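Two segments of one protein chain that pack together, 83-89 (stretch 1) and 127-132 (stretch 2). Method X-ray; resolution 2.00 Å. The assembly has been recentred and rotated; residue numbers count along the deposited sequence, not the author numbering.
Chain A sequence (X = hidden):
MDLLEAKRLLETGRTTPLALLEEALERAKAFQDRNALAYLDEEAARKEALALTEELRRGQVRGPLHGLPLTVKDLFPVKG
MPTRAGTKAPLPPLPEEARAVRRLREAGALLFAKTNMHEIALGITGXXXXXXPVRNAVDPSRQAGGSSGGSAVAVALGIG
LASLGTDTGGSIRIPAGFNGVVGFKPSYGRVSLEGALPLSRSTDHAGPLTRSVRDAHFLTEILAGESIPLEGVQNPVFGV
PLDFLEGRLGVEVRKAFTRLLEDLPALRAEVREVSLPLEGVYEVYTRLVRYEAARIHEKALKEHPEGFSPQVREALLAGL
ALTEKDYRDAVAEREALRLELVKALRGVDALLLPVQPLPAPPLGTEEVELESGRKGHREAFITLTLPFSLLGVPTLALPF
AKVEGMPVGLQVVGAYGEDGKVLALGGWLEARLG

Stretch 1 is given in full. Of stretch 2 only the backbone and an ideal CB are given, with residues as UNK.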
# COMPACT_ATOMS: atom_id res chain seq x y z
N THR A 83 9.29 -14.04 -28.46
CA THR A 83 9.53 -13.39 -27.17
C THR A 83 10.72 -14.11 -26.53
O THR A 83 10.61 -15.29 -26.20
CB THR A 83 8.30 -13.52 -26.23
OG1 THR A 83 7.15 -12.94 -26.87
CG2 THR A 83 8.56 -12.78 -24.92
N ARG A 84 11.83 -13.41 -26.35
CA ARG A 84 13.03 -14.02 -25.78
C ARG A 84 13.45 -13.48 -24.41
O ARG A 84 14.23 -14.12 -23.70
CB ARG A 84 14.20 -13.89 -26.76
CG ARG A 84 14.06 -14.77 -27.99
CD ARG A 84 15.19 -14.55 -29.00
NE ARG A 84 16.53 -14.68 -28.41
CZ ARG A 84 17.27 -13.66 -27.98
NH1 ARG A 84 16.80 -12.41 -28.07
NH2 ARG A 84 18.47 -13.88 -27.46
N ALA A 85 12.94 -12.31 -24.05
CA ALA A 85 13.23 -11.71 -22.75
C ALA A 85 14.73 -11.53 -22.46
O ALA A 85 15.15 -11.56 -21.30
CB ALA A 85 12.59 -12.53 -21.63
N GLY A 86 15.51 -11.35 -23.52
CA GLY A 86 16.93 -11.15 -23.38
C GLY A 86 17.69 -12.29 -22.73
O GLY A 86 18.78 -12.08 -22.18
N THR A 87 17.14 -13.49 -22.79
CA THR A 87 17.78 -14.65 -22.17
C THR A 87 17.87 -15.84 -23.11
O THR A 87 17.24 -15.86 -24.17
CB THR A 87 17.01 -15.09 -20.90
OG1 THR A 87 17.73 -16.13 -20.24
CG2 THR A 87 15.63 -15.60 -21.28
N LYS A 88 18.65 -16.85 -22.72
CA LYS A 88 18.78 -18.07 -23.51
C LYS A 88 18.06 -19.21 -22.80
O LYS A 88 17.90 -20.30 -23.35
CB LYS A 88 20.26 -18.43 -23.69
CG LYS A 88 20.90 -17.83 -24.93
CD LYS A 88 20.35 -18.48 -26.20
CE LYS A 88 20.74 -17.73 -27.46
NZ LYS A 88 20.00 -16.43 -27.61
N ALA A 89 17.60 -18.94 -21.58
CA ALA A 89 16.90 -19.95 -20.80
C ALA A 89 15.44 -20.07 -21.24
O ALA A 89 14.87 -19.15 -21.83
CB ALA A 89 16.96 -19.59 -19.32
N UNK A 127 23.54 -4.22 -19.95
CA UNK A 127 24.61 -5.06 -20.47
C UNK A 127 24.05 -6.48 -20.48
O UNK A 127 23.48 -6.94 -19.49
CB UNK A 127 25.89 -4.95 -19.64
N UNK A 128 24.20 -7.16 -21.61
CA UNK A 128 23.66 -8.50 -21.80
C UNK A 128 24.64 -9.30 -22.64
O UNK A 128 24.91 -8.96 -23.79
CB UNK A 128 22.28 -8.46 -22.46
N UNK A 129 25.21 -10.38 -22.08
CA UNK A 129 26.17 -11.24 -22.79
C UNK A 129 25.56 -12.07 -23.90
O UNK A 129 26.27 -12.52 -24.80
CB UNK A 129 26.85 -12.18 -21.79
N UNK A 130 24.25 -12.28 -23.85
CA UNK A 130 23.56 -13.07 -24.88
C UNK A 130 23.30 -12.28 -26.15
O UNK A 130 23.59 -12.74 -27.26
CB UNK A 130 22.23 -13.60 -24.33
N UNK A 131 22.74 -11.09 -25.99
CA UNK A 131 22.38 -10.22 -27.11
C UNK A 131 23.44 -9.17 -27.41
O UNK A 131 23.44 -8.55 -28.47
CB UNK A 131 21.05 -9.53 -26.82
N UNK A 132 24.34 -8.97 -26.46
CA UNK A 132 25.35 -7.94 -26.63
C UNK A 132 24.77 -6.75 -25.88
O UNK A 132 23.55 -6.66 -25.73
CB UNK A 132 25.65 -7.63 -28.10

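Position 127 lies at the far end of the segment, its CB with nothing of stretch 1 within 5.5 Å. With phi/psi of -86/131, an extended conformation open to most residues, the visible atoms set almost no limit, and a polar or charged side chain would do as well as any. The residue is Glu127, which takes no part in the contact.

Position 128 is more demanding. Its CA-to-CB bond points toward stretch 1, and the ideal CB stands 5.0 Å from Gly86 O. That carbonyl belongs to the turn Arg84–Thr87, a type I' turn whose own backbone bond, Thr87 N to Arg84 O (3.1 Å), leaves Gly86 O free for a partner. A side chain of moderate length carrying a donor is wanted; Ser or Thr would probably fall short, whereas Asn, His or Gln could be considered. The backbone adds a hint, because the next residues turn helically and leave amides that an acceptor on 128 could receive. Asn128 meets both demands. Asn128 ND2 donates to Gly86 O at 2.9 Å with a nearly straight N-H...O angle of 168°. On the other side of the same amide, Asn128 OD1 accepts from the backbone N of residue 130, with OD1 to that N at 2.8 Å, and from the backbone N of residue 131, with OD1 to that N at 3.1 Å. One amide group thus ties the turn of stretch 1 to the bend of stretch 2. Gly86 fits this closeness: an ideal CB there would lie only 3.1 Å from Asn128 ND2, and its positive phi also favours glycine.

At position 129 the CB points sideways and finds no neighbour in stretch 1. A phi of -70° at the start of a helical bend is compatible with proline, though Ala, Ser or Glu would also be acceptable. The residue is Pro129, whose ring already holds phi near this value.

Position 130 points toward stretch 1, its ideal CB 4.3 Å from Gly86 O and 4.5 Å from Lys88 CG. The aliphatic part of Lys88 offers a surface for a broad apolar group, while the nearby amino and guanidinium groups make a basic residue less attractive. Leu, Met or an aromatic would suit, and Asp or Glu could answer the two positive groups. Trp130, with chi1 at -61° (m), lays a ring face against Lys88: Lys88 CG is 4.1 Å from the centroid of the Trp130 five-membered ring and 20° off its normal, a CH-pi contact. Gly86 O approaches the ring edge, 3.6 Å from Trp130 CD1.

Position 131 points sideways, with its ideal CB 5.1 Å from Arg84 NH2. There is room for a small or branched side chain, so Thr, Val or Ser is plausible. Thr131, with chi1 at 66° (p), brings CG2 to 3.9 Å from Arg84 NH2, at the edge of the guanidinium, and to 4.4 Å from Gly86 CA. Its OG1 donates to the backbone O of 132 (2.9 Å).

Position 132 is out of reach of stretch 1. At phi/psi of 96/156 a CB would jam against the preceding carbonyl oxygen, so backbone strain alone calls for glycine. The residue is Gly132.

Stretch 2 127-132: ENPWTG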
# COMPACT_ATOMS: atom_id res chain seq x y z
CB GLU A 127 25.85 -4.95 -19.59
CG GLU A 127 26.57 -3.62 -19.76
CD GLU A 127 27.67 -3.41 -18.74
OE1 GLU A 127 28.35 -4.39 -18.39
OE2 GLU A 127 27.86 -2.25 -18.30
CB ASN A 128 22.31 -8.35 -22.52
CG ASN A 128 21.54 -9.65 -22.62
OD1 ASN A 128 22.08 -10.68 -23.00
ND2 ASN A 128 20.24 -9.59 -22.30
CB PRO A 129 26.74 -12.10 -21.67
CG PRO A 129 25.55 -12.28 -20.77
CD PRO A 129 24.97 -10.88 -20.71
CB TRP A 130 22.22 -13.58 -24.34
CG TRP A 130 22.32 -14.49 -23.14
CD1 TRP A 130 21.51 -14.48 -22.04
CD2 TRP A 130 23.26 -15.56 -22.94
NE1 TRP A 130 21.89 -15.47 -21.16
CE2 TRP A 130 22.96 -16.15 -21.69
CE3 TRP A 130 24.32 -16.08 -23.69
CZ2 TRP A 130 23.69 -17.22 -21.16
CZ3 TRP A 130 25.05 -17.16 -23.18
CH2 TRP A 130 24.73 -17.71 -21.92
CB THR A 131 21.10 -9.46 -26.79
OG1 THR A 131 21.36 -8.56 -25.70
CG2 THR A 131 19.99 -10.43 -26.39
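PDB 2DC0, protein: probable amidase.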